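Local coordinates for L-iditol 2-dehydrogenase (Clostridium scindens, PDB 4OH1), which probably catalyses the NAD+-dependent oxidation of L-iditol or a related polyol, as a zinc-containing member of the alcohol dehydrogenase family, at residues A[200-211]-A[218-226]; A[29-40]-A[131-141]. All coordinates share one frame; numbering follows the deposited sequence.

From the N terminus the chain first enters interaction 2, where 29-40 meets 131-141 and closes a loop of 90 residues containing both helices and strands. Interaction 1 follows only after that loop is complete: 200-211 and 218-226 are separated by six residues, nearly all helical. The two contacts are therefore in series and neither nest nor cross. Interaction 2 ties together antiparallel strands of the GroES-like domain, whereas interaction 1 pairs parallel strands in the Rossmann-type part, which in this family probably binds the nucleotide. Their centres stand about 40 Å apart, on opposite sides of the chain's centre, and their nearest atoms are about 25 Å apart.

Interaction 1 of 2, residues A[200-211]-A[218-226]; sequences TITVFDIVPEKL and GADYALNSA
The carbonyl of I201 opens the pairing by accepting two backbone donors, D220 N and Y221 N. Beyond it the ladder is regular and parallel (26° between strand directions): V203 N donates to Y221 O, L223 N to V203 O at 2.7 Å (168° at the hydrogen), D205 N to L223 O and S225 N to D205 O. S225 N, already past strand 221-224, lies above the D205 carbonyl plane and not on a lone pair.

Side-chain polar bonds finish both ends. D220 OD2 takes I201 N at 2.8 Å through its anti lone pair, and R314 of a second subunit forms a salt bridge to the same oxygen. At the far end D205 OD1 accepts V207 N and N224 OD1 accepts A226 N, making an Asx turn at the C-terminal end of each strand. D205 OD2 accepts a hydrogen bond from A182 N, within what is probably the Rossmann glycine-rich turn.

Apolar contacts divide between the two faces. On one, L223 lies alongside F204; its CD1 is 4.0 Å from F204 CE2 and also meets T202 CG2. T202 OG1, bonded to Y242, sits at the edge of the Y221 ring. On the other, helix 208-216 brings L211 CB to 3.8 Å from A222 CB. With CG anti to its carbonyl carbon (chi1 -61°), L211 lays CD1 and CD2 over the backbone of L223 and N224, CD2 3.4 Å from L223 O.

Strand 200-205, helix 208-216 and strand 221-224 thus form a beta-alpha-beta unit of a Rossmann-type sheet. The chemistry implies a register set by backbone bonds, a helix meeting the sheet through L211 on A222, and a D220 carboxylate whose charge is probably stabilised by the neighbouring subunit.

Interaction 2 of 2, residues A[29-40]-A[131-141]; sequences PEPKDEEIRIKV and SEYAVYHMSQI
V135 is packed from several sides by the 29-40 segment. Its CG2 lies 3.8 Å from both P29 CB and R37 CB, while CG1 faces the E35 side chain, which crosses it at about a right angle. With V135 CG1 anti to the backbone N (chi1 167°), the two methyls split between these neighbours. On the other face I38 CD1 and I141 CD1 meet tip to tip at 3.9 Å, and I36 CD1 reaches I141 CG1 and the selenomethionine M138. Between the faces an antiparallel ladder pairs I36 with Y136 and I38 with A134; I38 N to A134 O is nearly straight (174°). R37 is a buried charge: its NE and NH2 both bond P29 O, NH2 forms a salt bridge to E30 OE2 and NH1 another to D81, while E30 OE1 pairs with K82.

The K32-E34 turn is the looser, solvent side: K32 and D33 are exposed and make no contact with 131-141, so E34 alone reaches across. It lies beside H137, whose NE2 donates to the anti lone pair of E34 OE1 at 2.8 Å, near the ring plane; E34 O sits over one ring face and accepts M138 N. At the other end K39 CG comes 3.5 Å from Y133 CE2, obliquely to the ring, and the chain then leads off.

Strand 35-44 is held between 133-137 and 75-83 in the GroES-like fold. I36 touches I80 and A87 of helix 85-89. Y136 rests on L76, and its side chain is about 7 Å from that of the zinc ligand H74.

Interaction 1 of 2, residues A[200-211]-A[218-226]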
loop_
_atom_site.group_PDB
_atom_site.type_symbol
_atom_site.label_atom_id
_atom_site.label_comp_id
_atom_site.label_asym_id
_atom_site.label_seq_id
_atom_site.Cartn_x
_atom_site.Cartn_y
_atom_site.Cartn_z
ATOM N N THR A 200 4.455 -16.255 14.725
ATOM C CA THR A 200 4.150 -17.703 14.741
ATOM C C THR A 200 4.209 -18.307 13.338
ATOM O O THR A 200 3.646 -17.756 12.432
ATOM C CB THR A 200 2.791 -17.961 15.340
ATOM O OG1 THR A 200 2.811 -17.493 16.673
ATOM C CG2 THR A 200 2.462 -19.444 15.372
ATOM N N ILE A 201 4.982 -19.383 13.158
ATOM C CA ILE A 201 5.118 -20.055 11.845
ATOM C C ILE A 201 4.803 -21.531 12.009
ATOM O O ILE A 201 5.464 -22.203 12.758
ATOM C CB ILE A 201 6.518 -19.924 11.275
ATOM C CG1 ILE A 201 6.893 -18.448 11.137
ATOM C CG2 ILE A 201 6.580 -20.566 9.928
ATOM C CD1 ILE A 201 8.372 -18.127 10.839
ATOM N N THR A 202 3.764 -22.014 11.349
ATOM C CA THR A 202 3.370 -23.435 11.420
ATOM C C THR A 202 3.357 -24.034 10.042
ATOM O O THR A 202 2.727 -23.505 9.118
ATOM C CB THR A 202 1.947 -23.548 11.959
ATOM O OG1 THR A 202 1.887 -22.915 13.234
ATOM C CG2 THR A 202 1.519 -24.991 12.103
ATOM N N VAL A 203 4.073 -25.117 9.875
ATOM C CA VAL A 203 4.114 -25.844 8.605
ATOM C C VAL A 203 3.287 -27.125 8.674
ATOM O O VAL A 203 3.243 -27.832 9.710
ATOM C CB VAL A 203 5.573 -26.160 8.222
ATOM C CG1 VAL A 203 5.688 -27.027 6.962
ATOM C CG2 VAL A 203 6.350 -24.848 8.010
ATOM N N PHE A 204 2.635 -27.432 7.562
ATOM C CA PHE A 204 1.778 -28.609 7.475
ATOM C C PHE A 204 2.297 -29.538 6.377
ATOM O O PHE A 204 2.629 -29.063 5.320
ATOM C CB PHE A 204 0.328 -28.202 7.167
ATOM C CG PHE A 204 -0.306 -27.349 8.202
ATOM C CD1 PHE A 204 -0.047 -25.984 8.245
ATOM C CD2 PHE A 204 -1.221 -27.876 9.116
ATOM C CE1 PHE A 204 -0.656 -25.159 9.182
ATOM C CE2 PHE A 204 -1.833 -27.045 10.047
ATOM C CZ PHE A 204 -1.517 -25.659 10.056
ATOM N N ASP A 205 2.402 -30.832 6.651
ATOM C CA ASP A 205 2.732 -31.811 5.600
ATOM C C ASP A 205 2.230 -33.191 6.002
ATOM O O ASP A 205 1.843 -33.350 7.143
ATOM C CB ASP A 205 4.261 -31.841 5.375
ATOM C CG ASP A 205 4.665 -32.439 4.027
ATOM O OD1 ASP A 205 4.770 -33.696 3.885
ATOM O OD2 ASP A 205 4.922 -31.667 3.076
ATOM N N ILE A 206 2.281 -34.197 5.105
ATOM C CA ILE A 206 1.998 -35.634 5.454
ATOM C C ILE A 206 3.203 -36.374 6.048
ATOM O O ILE A 206 3.112 -37.294 6.891
ATOM C CB ILE A 206 1.635 -36.445 4.215
ATOM C CG1 ILE A 206 0.598 -35.722 3.359
ATOM C CG2 ILE A 206 1.083 -37.794 4.626
ATOM C CD1 ILE A 206 -0.546 -35.150 4.184
ATOM N N VAL A 207 4.355 -35.994 5.561
ATOM C CA VAL A 207 5.539 -36.773 5.785
ATOM C C VAL A 207 6.258 -36.279 7.030
ATOM O O VAL A 207 6.605 -35.133 7.112
ATOM C CB VAL A 207 6.436 -36.651 4.538
ATOM C CG1 VAL A 207 7.764 -37.423 4.702
ATOM C CG2 VAL A 207 5.623 -37.077 3.274
ATOM N N PRO A 208 6.530 -37.154 7.988
ATOM C CA PRO A 208 7.151 -36.684 9.235
ATOM C C PRO A 208 8.623 -36.207 9.188
ATOM O O PRO A 208 9.037 -35.336 9.990
ATOM C CB PRO A 208 7.017 -37.903 10.156
ATOM C CG PRO A 208 5.746 -38.616 9.617
ATOM C CD PRO A 208 5.801 -38.431 8.148
ATOM N N GLU A 209 9.426 -36.763 8.288
ATOM C CA GLU A 209 10.819 -36.317 8.156
ATOM C C GLU A 209 10.853 -34.849 7.700
ATOM O O GLU A 209 11.781 -34.058 7.986
ATOM C CB GLU A 209 11.515 -37.180 7.116
ATOM C CG GLU A 209 12.838 -37.730 7.542
ATOM C CD GLU A 209 13.430 -38.648 6.487
ATOM O OE1 GLU A 209 12.789 -38.904 5.430
ATOM O OE2 GLU A 209 14.553 -39.120 6.715
ATOM N N LYS A 210 9.845 -34.510 6.921
ATOM C CA LYS A 210 9.747 -33.182 6.393
ATOM C C LYS A 210 9.268 -32.239 7.466
ATOM O O LYS A 210 9.635 -31.090 7.460
ATOM C CB LYS A 210 8.807 -33.177 5.202
ATOM C CG LYS A 210 9.278 -34.122 4.104
ATOM C CD LYS A 210 8.555 -33.829 2.850
ATOM C CE LYS A 210 9.002 -34.729 1.741
ATOM N NZ LYS A 210 8.030 -34.544 0.644
ATOM N N LEU A 211 8.467 -32.718 8.408
ATOM C CA LEU A 211 8.075 -31.864 9.491
ATOM C C LEU A 211 9.311 -31.560 10.336
ATOM O O LEU A 211 9.510 -30.422 10.770
ATOM C CB LEU A 211 6.939 -32.484 10.293
ATOM C CG LEU A 211 5.647 -32.742 9.504
ATOM C CD1 LEU A 211 4.630 -33.446 10.360
ATOM C CD2 LEU A 211 5.009 -31.482 8.903
ATOM N N GLY A 218 13.414 -23.199 11.072
ATOM C CA GLY A 218 12.881 -22.079 11.864
ATOM C C GLY A 218 11.395 -22.058 12.135
ATOM O O GLY A 218 10.913 -21.112 12.700
ATOM N N ALA A 219 10.655 -23.108 11.783
ATOM C CA ALA A 219 9.250 -23.090 12.040
ATOM C C ALA A 219 9.049 -23.257 13.514
ATOM O O ALA A 219 9.777 -23.980 14.141
ATOM C CB ALA A 219 8.593 -24.206 11.343
ATOM N N ASP A 220 8.016 -22.651 14.058
ATOM C CA ASP A 220 7.652 -22.871 15.459
ATOM C C ASP A 220 6.937 -24.204 15.637
ATOM O O ASP A 220 7.185 -24.919 16.596
ATOM C CB ASP A 220 6.760 -21.714 15.985
ATOM C CG ASP A 220 7.420 -20.356 15.849
ATOM O OD1 ASP A 220 8.360 -20.110 16.587
ATOM O OD2 ASP A 220 7.073 -19.548 14.970
ATOM N N TYR A 221 6.031 -24.542 14.727
ATOM C CA TYR A 221 5.317 -25.786 14.836
ATOM C C TYR A 221 5.289 -26.450 13.474
ATOM O O TYR A 221 5.327 -25.792 12.431
ATOM C CB TYR A 221 3.878 -25.522 15.303
ATOM C CG TYR A 221 3.818 -24.769 16.586
ATOM C CD1 TYR A 221 4.189 -25.378 17.780
ATOM C CD2 TYR A 221 3.460 -23.448 16.618
ATOM C CE1 TYR A 221 4.159 -24.708 18.962
ATOM C CE2 TYR A 221 3.445 -22.741 17.828
ATOM C CZ TYR A 221 3.797 -23.402 18.977
ATOM O OH TYR A 221 3.810 -22.760 20.163
ATOM N N ALA A 222 5.193 -27.754 13.492
ATOM C CA ALA A 222 5.128 -28.536 12.274
ATOM C C ALA A 222 4.141 -29.663 12.475
ATOM O O ALA A 222 4.324 -30.482 13.344
ATOM C CB ALA A 222 6.476 -29.067 11.930
ATOM N N LEU A 223 3.070 -29.669 11.687
ATOM C CA LEU A 223 1.957 -30.545 11.964
ATOM C C LEU A 223 1.602 -31.411 10.787
ATOM O O LEU A 223 1.757 -31.022 9.614
ATOM C CB LEU A 223 0.731 -29.718 12.318
ATOM C CG LEU A 223 0.822 -28.807 13.541
ATOM C CD1 LEU A 223 -0.432 -27.967 13.690
ATOM C CD2 LEU A 223 1.083 -29.656 14.748
ATOM N N ASN A 224 1.054 -32.569 11.116
ATOM C CA ASN A 224 0.602 -33.504 10.106
ATOM C C ASN A 224 -0.772 -33.162 9.547
ATOM O O ASN A 224 -1.774 -33.210 10.275
ATOM C CB ASN A 224 0.572 -34.889 10.669
ATOM C CG ASN A 224 0.392 -35.916 9.586
ATOM O OD1 ASN A 224 -0.482 -35.792 8.700
ATOM N ND2 ASN A 224 1.275 -36.887 9.584
ATOM N N SER A 225 -0.834 -32.855 8.250
ATOM C CA SER A 225 -2.046 -32.287 7.655
ATOM C C SER A 225 -3.135 -33.311 7.397
ATOM O O SER A 225 -4.274 -32.908 7.087
ATOM C CB SER A 225 -1.752 -31.556 6.355
ATOM O OG SER A 225 -1.001 -32.355 5.480
ATOM N N ALA A 226 -2.757 -34.593 7.514
ATOM C CA ALA A 226 -3.641 -35.755 7.429
ATOM C C ALA A 226 -4.286 -36.142 8.767
ATOM O O ALA A 226 -5.381 -36.661 8.765
ATOM C CB ALA A 226 -2.886 -36.973 6.840
#

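Interaction 2 of 2, residues A[29-40]-A[131-141]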
loop_
_atom_site.group_PDB
_atom_site.type_symbol
_atom_site.label_atom_id
_atom_site.label_comp_id
_atom_site.label_asym_id
_atom_site.label_seq_id
_atom_site.Cartn_x
_atom_site.Cartn_y
_atom_site.Cartn_z
ATOM N N PRO A 29 25.461 -23.433 -28.497
ATOM C CA PRO A 29 24.714 -22.270 -29.001
ATOM C C PRO A 29 25.585 -21.001 -29.091
ATOM O O PRO A 29 26.606 -20.885 -28.416
ATOM C CB PRO A 29 23.603 -22.104 -27.970
ATOM C CG PRO A 29 24.195 -22.558 -26.707
ATOM C CD PRO A 29 25.084 -23.758 -27.115
ATOM N N GLU A 30 25.159 -20.054 -29.914
ATOM C CA GLU A 30 25.938 -18.877 -30.255
ATOM C C GLU A 30 25.107 -17.664 -29.953
ATOM O O GLU A 30 23.976 -17.608 -30.330
ATOM C CB GLU A 30 26.265 -18.908 -31.767
ATOM C CG GLU A 30 27.445 -19.821 -32.162
ATOM C CD GLU A 30 28.686 -19.530 -31.329
ATOM O OE1 GLU A 30 28.823 -18.378 -30.871
ATOM O OE2 GLU A 30 29.521 -20.428 -31.095
ATOM N N PRO A 31 25.642 -16.689 -29.248
ATOM C CA PRO A 31 24.802 -15.528 -28.958
ATOM C C PRO A 31 24.781 -14.484 -30.062
ATOM O O PRO A 31 25.818 -14.155 -30.588
ATOM C CB PRO A 31 25.483 -14.917 -27.763
ATOM C CG PRO A 31 26.909 -15.373 -27.885
ATOM C CD PRO A 31 26.874 -16.707 -28.460
ATOM N N LYS A 32 23.606 -13.939 -30.357
ATOM C CA LYS A 32 23.490 -12.741 -31.202
ATOM C C LYS A 32 24.013 -11.526 -30.443
ATOM O O LYS A 32 24.543 -11.679 -29.349
ATOM C CB LYS A 32 22.050 -12.466 -31.557
ATOM C CG LYS A 32 21.305 -13.608 -32.101
ATOM C CD LYS A 32 19.994 -13.092 -32.680
ATOM C CE LYS A 32 18.944 -14.164 -32.791
ATOM N NZ LYS A 32 19.527 -15.449 -33.257
ATOM N N ASP A 33 23.868 -10.322 -31.019
ATOM C CA ASP A 33 24.476 -9.074 -30.458
ATOM C C ASP A 33 24.040 -8.738 -29.007
ATOM O O ASP A 33 24.861 -8.297 -28.180
ATOM C CB ASP A 33 24.173 -7.858 -31.362
ATOM C CG ASP A 33 24.847 -7.954 -32.743
ATOM O OD1 ASP A 33 25.743 -8.786 -32.931
ATOM O OD2 ASP A 33 24.471 -7.194 -33.647
ATOM N N GLU A 34 22.766 -8.972 -28.718
ATOM C CA GLU A 34 22.231 -8.676 -27.406
ATOM C C GLU A 34 22.155 -9.863 -26.454
ATOM O O GLU A 34 21.564 -9.735 -25.366
ATOM C CB GLU A 34 20.863 -8.028 -27.552
ATOM C CG GLU A 34 20.951 -6.740 -28.333
ATOM C CD GLU A 34 19.686 -5.954 -28.293
ATOM O OE1 GLU A 34 18.729 -6.318 -27.571
ATOM O OE2 GLU A 34 19.643 -4.958 -29.006
ATOM N N GLU A 35 22.774 -10.984 -26.844
ATOM C CA GLU A 35 22.665 -12.219 -26.097
ATOM C C GLU A 35 23.963 -12.542 -25.422
ATOM O O GLU A 35 24.974 -11.937 -25.709
ATOM C CB GLU A 35 22.258 -13.375 -27.008
ATOM C CG GLU A 35 20.809 -13.312 -27.426
ATOM C CD GLU A 35 20.406 -14.396 -28.431
ATOM O OE1 GLU A 35 21.239 -14.980 -29.152
ATOM O OE2 GLU A 35 19.202 -14.649 -28.509
ATOM N N ILE A 36 23.913 -13.515 -24.516
ATOM C CA ILE A 36 25.023 -13.857 -23.654
ATOM C C ILE A 36 24.967 -15.353 -23.513
ATOM O O ILE A 36 23.888 -15.926 -23.292
ATOM C CB ILE A 36 24.837 -13.223 -22.254
ATOM C CG1 ILE A 36 24.787 -11.702 -22.358
ATOM C CG2 ILE A 36 25.956 -13.619 -21.347
ATOM C CD1 ILE A 36 24.782 -11.026 -21.050
ATOM N N ARG A 37 26.120 -16.002 -23.606
ATOM C CA ARG A 37 26.188 -17.408 -23.364
ATOM C C ARG A 37 26.821 -17.634 -22.007
ATOM O O ARG A 37 27.846 -17.031 -21.658
ATOM C CB ARG A 37 26.986 -18.108 -24.442
ATOM C CG ARG A 37 27.052 -19.602 -24.202
ATOM C CD ARG A 37 28.371 -20.162 -24.684
ATOM N NE ARG A 37 28.340 -20.213 -26.096
ATOM C CZ ARG A 37 29.387 -20.067 -26.907
ATOM N NH1 ARG A 37 30.624 -19.850 -26.472
ATOM N NH2 ARG A 37 29.162 -20.140 -28.195
ATOM N N ILE A 38 26.177 -18.518 -21.251
ATOM C CA ILE A 38 26.586 -18.900 -19.924
ATOM C C ILE A 38 27.173 -20.260 -19.977
ATOM O O ILE A 38 26.615 -21.172 -20.566
ATOM C CB ILE A 38 25.346 -19.063 -18.910
ATOM C CG1 ILE A 38 24.502 -17.834 -18.843
ATOM C CG2 ILE A 38 25.800 -19.364 -17.523
ATOM C CD1 ILE A 38 25.346 -16.615 -18.853
ATOM N N LYS A 39 28.246 -20.431 -19.265
ATOM C CA LYS A 39 28.668 -21.740 -18.945
ATOM C C LYS A 39 27.971 -22.088 -17.625
ATOM O O LYS A 39 28.244 -21.459 -16.595
ATOM C CB LYS A 39 30.150 -21.777 -18.719
ATOM C CG LYS A 39 30.625 -23.150 -18.641
ATOM C CD LYS A 39 31.879 -23.315 -17.856
ATOM C CE LYS A 39 32.349 -24.744 -18.093
ATOM N NZ LYS A 39 33.488 -25.029 -17.223
ATOM N N VAL A 40 27.148 -23.138 -17.645
ATOM C CA VAL A 40 26.317 -23.425 -16.505
ATOM C C VAL A 40 27.122 -24.246 -15.535
ATOM O O VAL A 40 27.729 -25.225 -15.903
ATOM C CB VAL A 40 25.051 -24.134 -16.910
ATOM C CG1 VAL A 40 24.135 -24.321 -15.690
ATOM C CG2 VAL A 40 24.308 -23.313 -17.945
ATOM N N SER A 131 21.778 -27.807 -19.398
ATOM C CA SER A 131 22.632 -27.745 -20.528
ATOM C C SER A 131 23.985 -27.220 -20.049
ATOM O O SER A 131 24.053 -26.402 -19.179
ATOM C CB SER A 131 21.978 -26.776 -21.495
ATOM O OG SER A 131 22.640 -26.821 -22.685
ATOM N N GLU A 132 25.073 -27.646 -20.634
ATOM C CA GLU A 132 26.378 -27.141 -20.211
ATOM C C GLU A 132 26.594 -25.690 -20.598
ATOM O O GLU A 132 27.321 -24.983 -19.912
ATOM C CB GLU A 132 27.483 -27.991 -20.819
ATOM C CG GLU A 132 27.573 -29.355 -20.181
ATOM C CD GLU A 132 28.661 -30.189 -20.834
ATOM O OE1 GLU A 132 28.752 -30.170 -22.099
ATOM O OE2 GLU A 132 29.381 -30.875 -20.056
ATOM N N TYR A 133 25.950 -25.239 -21.682
ATOM C CA TYR A 133 26.041 -23.845 -22.101
ATOM C C TYR A 133 24.677 -23.412 -22.532
ATOM O O TYR A 133 23.983 -24.145 -23.229
ATOM C CB TYR A 133 27.018 -23.647 -23.293
ATOM C CG TYR A 133 28.442 -24.016 -22.955
ATOM C CD1 TYR A 133 28.870 -25.318 -23.034
ATOM C CD2 TYR A 133 29.324 -23.070 -22.455
ATOM C CE1 TYR A 133 30.140 -25.653 -22.669
ATOM C CE2 TYR A 133 30.605 -23.412 -22.088
ATOM C CZ TYR A 133 31.003 -24.686 -22.213
ATOM O OH TYR A 133 32.265 -25.030 -21.834
ATOM N N ALA A 134 24.276 -22.230 -22.130
ATOM C CA ALA A 134 22.963 -21.756 -22.549
ATOM C C ALA A 134 23.028 -20.287 -22.861
ATOM O O ALA A 134 23.805 -19.568 -22.229
ATOM C CB ALA A 134 21.944 -22.009 -21.444
ATOM N N VAL A 135 22.174 -19.848 -23.789
ATOM C CA VAL A 135 22.151 -18.486 -24.263
ATOM C C VAL A 135 20.858 -17.823 -23.832
ATOM O O VAL A 135 19.777 -18.426 -23.889
ATOM C CB VAL A 135 22.306 -18.421 -25.826
ATOM C CG1 VAL A 135 21.971 -17.038 -26.375
ATOM C CG2 VAL A 135 23.738 -18.767 -26.208
ATOM N N TYR A 136 20.964 -16.556 -23.452
ATOM C CA TYR A 136 19.827 -15.781 -23.001
ATOM C C TYR A 136 20.020 -14.364 -23.526
ATOM O O TYR A 136 21.137 -13.935 -23.792
ATOM C CB TYR A 136 19.809 -15.742 -21.448
ATOM C CG TYR A 136 19.585 -17.072 -20.766
ATOM C CD1 TYR A 136 18.301 -17.547 -20.466
ATOM C CD2 TYR A 136 20.649 -17.902 -20.485
ATOM C CE1 TYR A 136 18.110 -18.833 -19.874
ATOM C CE2 TYR A 136 20.466 -19.138 -19.889
ATOM C CZ TYR A 136 19.210 -19.593 -19.579
ATOM O OH TYR A 136 19.126 -20.841 -19.016
ATOM N N HIS A 137 18.944 -13.594 -23.568
ATOM C CA HIS A 137 19.050 -12.165 -23.874
ATOM C C HIS A 137 19.652 -11.467 -22.672
ATOM O O HIS A 137 19.411 -11.872 -21.536
ATOM C CB HIS A 137 17.674 -11.599 -24.188
ATOM C CG HIS A 137 17.711 -10.203 -24.692
ATOM N ND1 HIS A 137 17.454 -9.121 -23.881
ATOM C CD2 HIS A 137 17.947 -9.705 -25.923
ATOM C CE1 HIS A 137 17.557 -8.009 -24.586
ATOM N NE2 HIS A 137 17.843 -8.338 -25.833
HETATM N N MSE A 138 20.446 -10.441 -22.904
HETATM C CA MSE A 138 21.101 -9.739 -21.807
HETATM C C MSE A 138 20.129 -9.275 -20.679
HETATM O O MSE A 138 20.486 -9.261 -19.545
HETATM C CB MSE A 138 21.871 -8.541 -22.368
HETATM C CG MSE A 138 21.001 -7.478 -23.012
HETATM SE SE MSE A 138 22.070 -6.180 -24.100
HETATM C CE MSE A 138 20.572 -4.963 -24.598
ATOM N N SER A 139 18.898 -8.932 -21.014
ATOM C CA SER A 139 17.901 -8.586 -20.060
ATOM C C SER A 139 17.584 -9.723 -19.099
ATOM O O SER A 139 17.089 -9.466 -18.037
ATOM C CB SER A 139 16.618 -8.171 -20.744
ATOM O OG SER A 139 15.965 -9.277 -21.382
ATOM N N GLN A 140 17.967 -10.951 -19.421
ATOM C CA GLN A 140 17.695 -12.090 -18.565
ATOM C C GLN A 140 18.838 -12.391 -17.670
ATOM O O GLN A 140 18.728 -13.302 -16.918
ATOM C CB GLN A 140 17.393 -13.337 -19.410
ATOM C CG GLN A 140 16.195 -13.122 -20.310
ATOM C CD GLN A 140 15.904 -14.286 -21.236
ATOM O OE1 GLN A 140 16.285 -14.249 -22.406
ATOM N NE2 GLN A 140 15.185 -15.296 -20.740
ATOM N N ILE A 141 19.947 -11.666 -17.745
ATOM C CA ILE A 141 21.159 -12.109 -17.075
ATOM C C ILE A 141 21.492 -11.196 -15.960
ATOM O O ILE A 141 21.571 -9.999 -16.194
ATOM C CB ILE A 141 22.358 -12.129 -18.063
ATOM C CG1 ILE A 141 22.161 -13.212 -19.106
ATOM C CG2 ILE A 141 23.664 -12.330 -17.356
ATOM C CD1 ILE A 141 22.053 -14.613 -18.567
HETATM O O HOH W 1 28.768 -26.360 -18.183
#